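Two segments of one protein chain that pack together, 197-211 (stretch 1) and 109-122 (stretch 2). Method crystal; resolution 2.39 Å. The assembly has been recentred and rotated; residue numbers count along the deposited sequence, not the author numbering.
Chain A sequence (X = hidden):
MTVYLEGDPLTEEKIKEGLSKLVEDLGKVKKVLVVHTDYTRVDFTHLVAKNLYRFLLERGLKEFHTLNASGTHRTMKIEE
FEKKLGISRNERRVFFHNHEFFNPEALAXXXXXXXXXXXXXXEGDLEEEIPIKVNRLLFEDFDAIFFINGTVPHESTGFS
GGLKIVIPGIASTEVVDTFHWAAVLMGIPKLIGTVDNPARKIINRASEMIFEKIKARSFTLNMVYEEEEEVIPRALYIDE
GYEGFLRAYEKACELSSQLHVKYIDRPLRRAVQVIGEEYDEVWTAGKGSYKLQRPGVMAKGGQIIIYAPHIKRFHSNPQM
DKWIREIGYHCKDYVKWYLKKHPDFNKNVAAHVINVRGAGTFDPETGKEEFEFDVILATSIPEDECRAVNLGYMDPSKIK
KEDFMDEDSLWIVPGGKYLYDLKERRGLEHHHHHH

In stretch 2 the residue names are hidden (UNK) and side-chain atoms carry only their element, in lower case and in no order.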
ATOM      1  N   ASN A 197      -7.234 -13.277   4.098  1.00 17.63           N
ATOM      2  CA  ASN A 197      -5.872 -13.814   4.026  1.00 15.27           C
ATOM      3  C   ASN A 197      -5.149 -13.524   5.347  1.00 19.29           C
ATOM      4  O   ASN A 197      -5.690 -12.797   6.201  1.00 23.83           O
ATOM      5  CB  ASN A 197      -5.122 -13.176   2.854  1.00 17.74           C
ATOM      6  CG  ASN A 197      -5.155 -11.665   2.908  1.00 23.28           C
ATOM      7  OD1 ASN A 197      -4.541 -11.041   3.791  1.00 22.47           O
ATOM      8  ND2 ASN A 197      -5.883 -11.059   1.964  1.00 26.80           N
ATOM      9  N   PRO A 198      -3.934 -14.081   5.540  1.00 23.82           N
ATOM     10  CA  PRO A 198      -3.318 -13.918   6.872  1.00 24.90           C
ATOM     11  C   PRO A 198      -3.080 -12.469   7.327  1.00 17.64           C
ATOM     12  O   PRO A 198      -3.346 -12.161   8.497  1.00 22.67           O
ATOM     13  CB  PRO A 198      -1.964 -14.634   6.731  1.00 25.04           C
ATOM     14  CG  PRO A 198      -2.181 -15.636   5.634  1.00 29.10           C
ATOM     15  CD  PRO A 198      -3.144 -14.987   4.676  1.00 26.33           C
ATOM     16  N   ALA A 199      -2.557 -11.619   6.441  1.00 18.23           N
ATOM     17  CA  ALA A 199      -2.258 -10.220   6.791  1.00 21.42           C
ATOM     18  C   ALA A 199      -3.530  -9.467   7.179  1.00 22.02           C
ATOM     19  O   ALA A 199      -3.540  -8.666   8.120  1.00 21.64           O
ATOM     20  CB  ALA A 199      -1.571  -9.504   5.630  1.00 22.28           C
ATOM     21  N   ARG A 200      -4.597  -9.730   6.436  1.00 14.65           N
ATOM     22  CA  ARG A 200      -5.892  -9.135   6.703  1.00 16.70           C
ATOM     23  C   ARG A 200      -6.415  -9.623   8.097  1.00 17.28           C
ATOM     24  O   ARG A 200      -6.957  -8.837   8.889  1.00 19.37           O
ATOM     25  CB  ARG A 200      -6.816  -9.493   5.530  1.00 17.91           C
ATOM     26  CG  ARG A 200      -7.743  -8.403   5.022  1.00 21.32           C
ATOM     27  CD  ARG A 200      -7.042  -7.224   4.312  1.00 19.16           C
ATOM     28  NE  ARG A 200      -7.580  -5.984   4.866  1.00 18.07           N
ATOM     29  CZ  ARG A 200      -7.526  -4.767   4.325  1.00 22.77           C
ATOM     30  NH1 ARG A 200      -6.955  -4.529   3.147  1.00 19.01           N
ATOM     31  NH2 ARG A 200      -8.067  -3.763   5.006  1.00 22.99           N
ATOM     32  N   LYS A 201      -6.203 -10.897   8.428  1.00 23.81           N
ATOM     33  CA  LYS A 201      -6.527 -11.394   9.781  1.00 24.00           C
ATOM     34  C   LYS A 201      -5.749 -10.687  10.894  1.00 24.53           C
ATOM     35  O   LYS A 201      -6.327 -10.310  11.924  1.00 20.90           O
ATOM     36  CB  LYS A 201      -6.279 -12.897   9.894  1.00 20.31           C
ATOM     37  CG  LYS A 201      -7.339 -13.762   9.216  1.00 19.37           C
ATOM     38  CD  LYS A 201      -6.921 -15.241   9.241  1.00 19.89           C
ATOM     39  CE  LYS A 201      -8.069 -16.148   8.813  1.00 25.22           C
ATOM     40  NZ  LYS A 201      -8.388 -15.921   7.380  1.00 32.88           N
ATOM     41  N   ILE A 202      -4.438 -10.536  10.693  1.00 20.40           N
ATOM     42  CA  ILE A 202      -3.569  -9.845  11.650  1.00 21.63           C
ATOM     43  C   ILE A 202      -3.999  -8.380  11.822  1.00 23.53           C
ATOM     44  O   ILE A 202      -4.110  -7.864  12.946  1.00 18.24           O
ATOM     45  CB  ILE A 202      -2.094  -9.874  11.179  1.00 23.47           C
ATOM     46  CG1 ILE A 202      -1.537 -11.298  11.252  1.00 27.00           C
ATOM     47  CG2 ILE A 202      -1.233  -8.944  12.020  1.00 18.06           C
ATOM     48  CD1 ILE A 202      -0.148 -11.435  10.640  1.00 26.55           C
ATOM     49  N   ILE A 203      -4.242  -7.725  10.692  1.00 17.06           N
ATOM     50  CA  ILE A 203      -4.636  -6.326  10.674  1.00 19.21           C
ATOM     51  C   ILE A 203      -5.940  -6.111  11.429  1.00 16.56           C
ATOM     52  O   ILE A 203      -6.050  -5.167  12.229  1.00 14.99           O
ATOM     53  CB  ILE A 203      -4.759  -5.802   9.212  1.00 19.30           C
ATOM     54  CG1 ILE A 203      -3.364  -5.551   8.628  1.00 17.25           C
ATOM     55  CG2 ILE A 203      -5.618  -4.527   9.143  1.00 11.15           C
ATOM     56  CD1 ILE A 203      -3.384  -5.200   7.150  1.00 24.12           C
ATOM     57  N   ASN A 204      -6.924  -6.979  11.172  1.00 15.16           N
ATOM     58  CA  ASN A 204      -8.231  -6.856  11.814  1.00 13.80           C
ATOM     59  C   ASN A 204      -8.144  -7.130  13.310  1.00 18.49           C
ATOM     60  O   ASN A 204      -8.762  -6.431  14.120  1.00 23.53           O
ATOM     61  CB  ASN A 204      -9.250  -7.801  11.184  1.00 18.47           C
ATOM     62  CG  ASN A 204      -9.621  -7.409   9.748  1.00 20.97           C
ATOM     63  OD1 ASN A 204      -9.227  -6.335   9.240  1.00 13.29           O
ATOM     64  ND2 ASN A 204     -10.403  -8.282   9.090  1.00 13.13           N
ATOM     65  N   ARG A 205      -7.363  -8.144  13.674  1.00 18.63           N
ATOM     66  CA  ARG A 205      -7.227  -8.527  15.079  1.00 16.45           C
ATOM     67  C   ARG A 205      -6.606  -7.394  15.883  1.00 17.62           C
ATOM     68  O   ARG A 205      -7.112  -7.026  16.944  1.00 21.07           O
ATOM     69  CB  ARG A 205      -6.415  -9.821  15.213  1.00 22.41           C
ATOM     70  CG  ARG A 205      -6.079 -10.232  16.649  1.00 40.30           C
ATOM     71  CD  ARG A 205      -7.321 -10.435  17.513  1.00 57.35           C
ATOM     72  NE  ARG A 205      -6.987 -10.885  18.872  1.00 71.36           N
ATOM     73  CZ  ARG A 205      -7.192 -10.160  19.975  1.00 77.31           C
ATOM     74  NH1 ARG A 205      -7.742  -8.943  19.885  1.00 74.62           N
ATOM     75  NH2 ARG A 205      -6.855 -10.650  21.169  1.00 74.74           N
ATOM     76  N   ALA A 206      -5.537  -6.809  15.356  1.00 21.17           N
ATOM     77  CA  ALA A 206      -4.860  -5.701  16.024  1.00 15.36           C
ATOM     78  C   ALA A 206      -5.731  -4.427  16.099  1.00 17.59           C
ATOM     79  O   ALA A 206      -5.740  -3.707  17.114  1.00 19.71           O
ATOM     80  CB  ALA A 206      -3.573  -5.418  15.323  1.00 14.24           C
ATOM     81  N   SER A 207      -6.479  -4.163  15.028  1.00 14.73           N
ATOM     82  CA  SER A 207      -7.287  -2.951  14.952  1.00 16.77           C
ATOM     83  C   SER A 207      -8.403  -2.942  15.978  1.00 17.63           C
ATOM     84  O   SER A 207      -8.845  -1.873  16.408  1.00 17.84           O
ATOM     85  CB  SER A 207      -7.879  -2.769  13.558  1.00 14.97           C
ATOM     86  OG  SER A 207      -6.837  -2.713  12.606  1.00 11.41           O
ATOM     87  N   GLU A 208      -8.875  -4.131  16.344  1.00 20.69           N
ATOM     88  CA  GLU A 208      -9.892  -4.253  17.377  1.00 27.39           C
ATOM     89  C   GLU A 208      -9.437  -3.556  18.657  1.00 29.32           C
ATOM     90  O   GLU A 208     -10.171  -2.754  19.240  1.00 25.22           O
ATOM     91  CB  GLU A 208     -10.147  -5.718  17.676  1.00 28.08           C
ATOM     92  CG  GLU A 208     -11.394  -6.257  17.021  1.00 32.48           C
ATOM     93  CD  GLU A 208     -11.817  -7.586  17.620  1.00 43.16           C
ATOM     94  OE1 GLU A 208     -11.137  -8.614  17.356  1.00 43.25           O
ATOM     95  OE2 GLU A 208     -12.824  -7.593  18.369  1.00 49.30           O
HETATM   96  N   MSE A 209      -8.214  -3.858  19.081  1.00 25.47           N
HETATM   97  CA  MSE A 209      -7.668  -3.275  20.305  1.00 33.15           C
HETATM   98  C   MSE A 209      -7.476  -1.759  20.166  1.00 32.17           C
HETATM   99  O   MSE A 209      -7.578  -1.007  21.144  1.00 23.44           O
HETATM  100  CB  MSE A 209      -6.344  -3.951  20.664  1.00 35.39           C
HETATM  101  CG  MSE A 209      -6.483  -5.170  21.570  1.00 40.79           C
HETATM  102 SE   MSE A 209      -4.757  -6.079  21.700  0.34 34.74          SE
HETATM  103  CE  MSE A 209      -4.747  -6.860  19.914  1.00 40.49           C
ATOM    104  N   ILE A 210      -7.194  -1.325  18.940  1.00 27.43           N
ATOM    105  CA  ILE A 210      -7.025   0.090  18.644  1.00 21.43           C
ATOM    106  C   ILE A 210      -8.358   0.822  18.763  1.00 18.56           C
ATOM    107  O   ILE A 210      -8.461   1.811  19.499  1.00 22.45           O
ATOM    108  CB  ILE A 210      -6.410   0.292  17.229  1.00 23.79           C
ATOM    109  CG1 ILE A 210      -4.986  -0.274  17.195  1.00 19.95           C
ATOM    110  CG2 ILE A 210      -6.439   1.769  16.799  1.00 15.33           C
ATOM    111  CD1 ILE A 210      -4.319  -0.192  15.843  1.00 15.07           C
ATOM    112  N   PHE A 211      -9.382   0.347  18.053  1.00 15.78           N
ATOM    113  CA  PHE A 211     -10.663   1.057  18.047  1.00 16.62           C
ATOM    114  C   PHE A 211     -11.364   1.082  19.397  1.00 25.68           C
ATOM    115  O   PHE A 211     -12.165   1.984  19.687  1.00 31.68           O
ATOM    116  CB  PHE A 211     -11.578   0.544  16.950  1.00 16.36           C
ATOM    117  CG  PHE A 211     -11.238   1.102  15.608  1.00 20.33           C
ATOM    118  CD1 PHE A 211     -12.012   2.104  15.047  1.00 26.90           C
ATOM    119  CD2 PHE A 211     -10.103   0.658  14.930  1.00 17.08           C
ATOM    120  CE1 PHE A 211     -11.676   2.636  13.801  1.00 33.69           C
ATOM    121  CE2 PHE A 211      -9.753   1.181  13.716  1.00 16.35           C
ATOM    122  CZ  PHE A 211     -10.536   2.172  13.138  1.00 29.63           C
ATOM    123  N   UNK A 109       1.264   2.490  22.726  1.00 21.59           N
ATOM    124  CA  UNK A 109       1.084   1.052  22.851  1.00 21.54           C
ATOM    125  C   UNK A 109      -0.389   0.764  23.143  1.00 24.42           C
ATOM    126  O   UNK A 109      -0.953   1.342  24.084  1.00 31.16           O
ATOM    127  c   UNK A 109       1.793  -0.930  24.248  1.00 32.18           C
ATOM    128  c   UNK A 109       1.052  -2.786  25.627  1.00 33.47           C
ATOM    129  c   UNK A 109       1.545  -3.686  24.678  1.00 36.60           C
ATOM    130  c   UNK A 109       1.180  -1.415  25.407  1.00 34.98           C
ATOM    131  c   UNK A 109       1.931   0.540  24.010  1.00 21.49           C
ATOM    132  c   UNK A 109       2.150  -3.207  23.516  1.00 33.40           C
ATOM    133  c   UNK A 109       2.269  -1.836  23.309  1.00 31.31           C
ATOM    134  N   UNK A 110      -1.029  -0.117  22.376  1.00 22.41           N
ATOM    135  CA  UNK A 110      -2.427  -0.429  22.705  1.00 28.11           C
ATOM    136  C   UNK A 110      -2.626  -1.841  23.265  1.00 30.10           C
ATOM    137  O   UNK A 110      -3.656  -2.128  23.889  1.00 25.52           O
ATOM    138  c   UNK A 110      -3.308  -1.233  20.452  1.00 29.81           C
ATOM    139  c   UNK A 110      -3.436  -0.176  21.529  1.00 32.84           C
ATOM    140  c   UNK A 110      -3.260   1.217  20.945  1.00 40.93           C
ATOM    141  N   UNK A 111      -1.649  -2.716  23.041  1.00 28.93           N
ATOM    142  CA  UNK A 111      -1.773  -4.107  23.456  1.00 27.44           C
ATOM    143  C   UNK A 111      -0.951  -5.025  22.572  1.00 22.39           C
ATOM    144  O   UNK A 111      -0.257  -4.551  21.669  1.00 24.44           O
ATOM    145  N   UNK A 112      -1.015  -6.332  22.820  1.00 22.16           N
ATOM    146  CA  UNK A 112      -0.227  -7.287  22.044  1.00 20.37           C
ATOM    147  C   UNK A 112      -1.105  -8.278  21.294  1.00 24.92           C
ATOM    148  O   UNK A 112      -2.215  -8.582  21.730  1.00 29.13           O
ATOM    149  o   UNK A 112       0.027  -8.620  24.061  1.00 31.28           O
ATOM    150  c   UNK A 112       0.741  -8.113  22.935  1.00 22.47           C
ATOM    151  c   UNK A 112       1.898  -7.271  23.452  1.00 21.75           C
ATOM    152  N   UNK A 113      -0.604  -8.770  20.161  1.00 23.32           N
ATOM    153  CA  UNK A 113      -1.120  -9.994  19.562  1.00 23.08           C
ATOM    154  C   UNK A 113      -0.507 -11.179  20.323  1.00 24.38           C
ATOM    155  O   UNK A 113       0.702 -11.209  20.552  1.00 29.03           O
ATOM    156  c   UNK A 113      -0.749 -10.070  18.072  1.00 24.62           C
ATOM    157  c   UNK A 113      -2.851  -8.966  17.225  1.00 22.23           C
ATOM    158  c   UNK A 113      -0.875  -9.162  15.711  1.00 25.30           C
ATOM    159  c   UNK A 113      -1.330  -8.979  17.157  1.00 25.08           C
ATOM    160  N   UNK A 114      -1.339 -12.153  20.737  1.00 29.53           N
ATOM    161  CA  UNK A 114      -0.824 -13.347  21.432  1.00 28.25           C
ATOM    162  C   UNK A 114       0.031 -14.259  20.540  1.00 25.71           C
ATOM    163  O   UNK A 114      -0.217 -14.366  19.332  1.00 24.71           O
ATOM    164  c   UNK A 114      -2.101 -14.081  21.881  1.00 28.63           C
ATOM    165  c   UNK A 114      -2.813 -12.120  20.708  1.00 33.54           C
ATOM    166  c   UNK A 114      -3.192 -13.558  20.972  1.00 32.70           C
ATOM    167  N   UNK A 115       1.012 -14.915  21.152  1.00 28.32           N
ATOM    168  CA  UNK A 115       2.007 -15.721  20.448  1.00 25.35           C
ATOM    169  C   UNK A 115       1.398 -16.839  19.618  1.00 27.85           C
ATOM    170  O   UNK A 115       1.873 -17.117  18.511  1.00 25.33           O
ATOM    171  c   UNK A 115       3.022 -16.296  21.444  1.00 26.58           C
ATOM    172  N   UNK A 116       0.366 -17.488  20.162  1.00 26.44           N
ATOM    173  CA  UNK A 116      -0.304 -18.572  19.463  1.00 21.05           C
ATOM    174  C   UNK A 116      -0.835 -18.151  18.102  1.00 25.79           C
ATOM    175  O   UNK A 116      -0.548 -18.781  17.073  1.00 31.53           O
ATOM    176  N   UNK A 117      -1.608 -17.072  18.097  1.00 25.65           N
ATOM    177  CA  UNK A 117      -2.163 -16.515  16.873  1.00 21.61           C
ATOM    178  C   UNK A 117      -1.058 -16.062  15.907  1.00 23.75           C
ATOM    179  O   UNK A 117      -1.122 -16.343  14.704  1.00 20.00           O
ATOM    180  c   UNK A 117      -4.351 -13.019  13.823  1.00 21.63           C
ATOM    181  c   UNK A 117      -3.105 -15.363  17.231  1.00 20.07           C
ATOM    182  c   UNK A 117      -4.487 -15.049  15.144  1.00 23.35           C
ATOM    183  c   UNK A 117      -3.410 -12.510  14.723  1.00 25.79           C
ATOM    184  c   UNK A 117      -3.544 -14.548  16.047  1.00 28.16           C
ATOM    185  c   UNK A 117      -3.008 -13.275  15.828  1.00 18.43           C
ATOM    186  c   UNK A 117      -4.892 -14.288  14.033  1.00 20.62           C
ATOM    187  N   UNK A 118      -0.044 -15.376  16.439  1.00 26.48           N
ATOM    188  CA  UNK A 118       1.091 -14.921  15.631  1.00 24.05           C
ATOM    189  C   UNK A 118       1.788 -16.105  14.954  1.00 27.40           C
ATOM    190  O   UNK A 118       2.052 -16.092  13.740  1.00 27.31           O
ATOM    191  c   UNK A 118       2.100 -14.113  16.480  1.00 29.34           C
ATOM    192  c   UNK A 118       3.460 -14.008  15.779  1.00 35.97           C
ATOM    193  c   UNK A 118       1.536 -12.726  16.792  1.00 21.90           C
ATOM    194  N   UNK A 119       2.054 -17.134  15.751  1.00 35.39           N
ATOM    195  CA  UNK A 119       2.627 -18.382  15.258  1.00 33.22           C
ATOM    196  C   UNK A 119       1.770 -18.989  14.135  1.00 28.38           C
ATOM    197  O   UNK A 119       2.287 -19.402  13.111  1.00 31.08           O
ATOM    198  o   UNK A 119       3.314 -20.608  15.969  1.00 35.49           O
ATOM    199  c   UNK A 119       2.789 -19.370  16.418  1.00 26.43           C
ATOM    200  N   UNK A 120       0.459 -19.017  14.328  1.00 33.31           N
ATOM    201  CA  UNK A 120      -0.450 -19.602  13.345  1.00 41.67           C
ATOM    202  C   UNK A 120      -0.506 -18.837  12.016  1.00 41.06           C
ATOM    203  O   UNK A 120      -0.672 -19.441  10.959  1.00 35.04           O
ATOM    204  c   UNK A 120      -1.857 -19.716  13.937  1.00 52.14           C
ATOM    205  o   UNK A 120      -3.810 -21.123  11.611  1.00 79.46           O
ATOM    206  c   UNK A 120      -3.823 -20.855  12.839  1.00 77.28           C
ATOM    207  c   UNK A 120      -2.541 -21.036  13.630  1.00 65.26           C
ATOM    208  o   UNK A 120      -4.838 -20.440  13.448  1.00 81.35           O
ATOM    209  N   UNK A 121      -0.389 -17.511  12.070  1.00 33.04           N
ATOM    210  CA  UNK A 121      -0.330 -16.708  10.848  1.00 35.31           C
ATOM    211  C   UNK A 121       1.023 -16.855  10.132  1.00 38.87           C
ATOM    212  O   UNK A 121       1.120 -16.656   8.912  1.00 24.38           O
ATOM    213  c   UNK A 121      -4.091 -16.884  11.595  1.00 27.86           C
ATOM    214  c   UNK A 121      -0.557 -15.223  11.167  1.00 37.68           C
ATOM    215 se   UNK A 121      -3.369 -15.380  10.542  0.45 25.50          SE
ATOM    216  c   UNK A 121      -1.924 -14.879  11.732  1.00 38.95           C
ATOM    217  N   UNK A 122       2.072 -17.174  10.893  1.00 43.85           N
ATOM    218  CA  UNK A 122       3.421 -17.214  10.319  1.00 45.86           C
ATOM    219  C   UNK A 122       4.063 -18.606  10.280  1.00 45.22           C
ATOM    220  O   UNK A 122       5.299 -18.714  10.250  1.00 42.70           O
ATOM    221  c   UNK A 122       4.401 -16.227  11.022  1.00 37.93           C
ATOM    222  o   UNK A 122       4.500 -16.538  12.421  1.00 47.18           O
ATOM    223  c   UNK A 122       3.938 -14.787  10.851  1.00 37.57           C
TER

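Position 109 opens the stretch in a strand, with one carbon leading to a ring of six carbons and no oxygen. The ring stays more than 7 Å from the helix 198-211, exposed and outside the contact: Phe109. Position 110 carries three carbons, one bearing the other two, and its CA-to-CB bond points toward the helix. One terminal carbon lies 3.8 Å from Ile210 CG1 and 4.1 Å from Met209 CB. This is Val110, a compact branched side chain that packs against both Met209 and Ile210.

Position 111 has no side-chain atoms, and its backbone CA sits 4.0 Å from Met209 SE. An ideal CB would come within 2.8 Å of that SE, a clash, and would also jam against the preceding carbonyl oxygen. Backbone and neighbour alike call for Gly111. At 112 one carbon carries an oxygen and a carbon, and CA-to-CB points away from the helix; only the backbone O, 3.6 Å from Met209 CE, is close. This is Thr112, whose hydroxyl is hydrogen-bonded elsewhere in the structure.

Position 113 has four carbons forked at the second. CA-to-CB points sideways, but the end comes nearer: one tip is 3.5 Å from Arg205 CG and 3.9 Å from Met209 CE, the other 3.7 Å from Ile202 CG2. A forked end suits a site with several neighbours, hence Leu113. At 114 three carbons close onto the backbone N, and the one bonded to N lies 4.3 Å from Arg205 NH2. This is Pro114, at the N-cap; its phi of -68° is one the proline ring readily allows.

Position 115 has a single carbon, Ala115, small and at home in a helix; 116 has none, Gly116, though a CB would have room. Both lie out of reach. Position 117 bears one carbon and a six-carbon ring without oxygen. CA-to-CB points toward the helix, and ring carbons lie 3.9 Å from Ile202 CA, which sits at the ring edge, and 4.0 Å from Arg205 CG. A broad apolar ring can touch both: Phe117. Position 118 has three carbons, branched at the first: Val118, apolar and buried. At 119 a carbon then an oxygen give Ser119, its small polar group partly exposed; at 120 three carbons ending in two oxygens give Glu120, its charge exposed.

Position 121 is an unbranched run of two carbons, selenium and carbon. Its second carbon approaches Ile202 CG1 at 3.6 Å, and the selenium lies 3.8 Å from both Pro198 O and Lys201 CD. A long unbranched chain reaches all three: Met121, as selenomethionine. Position 122, a carbon carrying an oxygen and a carbon, is Thr122; as the helix ends, its OG1 donates to Val118 O at 2.8 Å.

The contact buries 638 Å² without a hydrogen bond between the stretches. The long helix runs roughly antiparallel to both strand and short helix, so Ile210 meets Val110, Ala206 Leu113 and Pro198 Met121. Apolar packing dominates, with the aliphatic part of Arg205 against Leu113 and Phe117.

Stretch 2 (109-122) FVGTLPAGFVSEMT
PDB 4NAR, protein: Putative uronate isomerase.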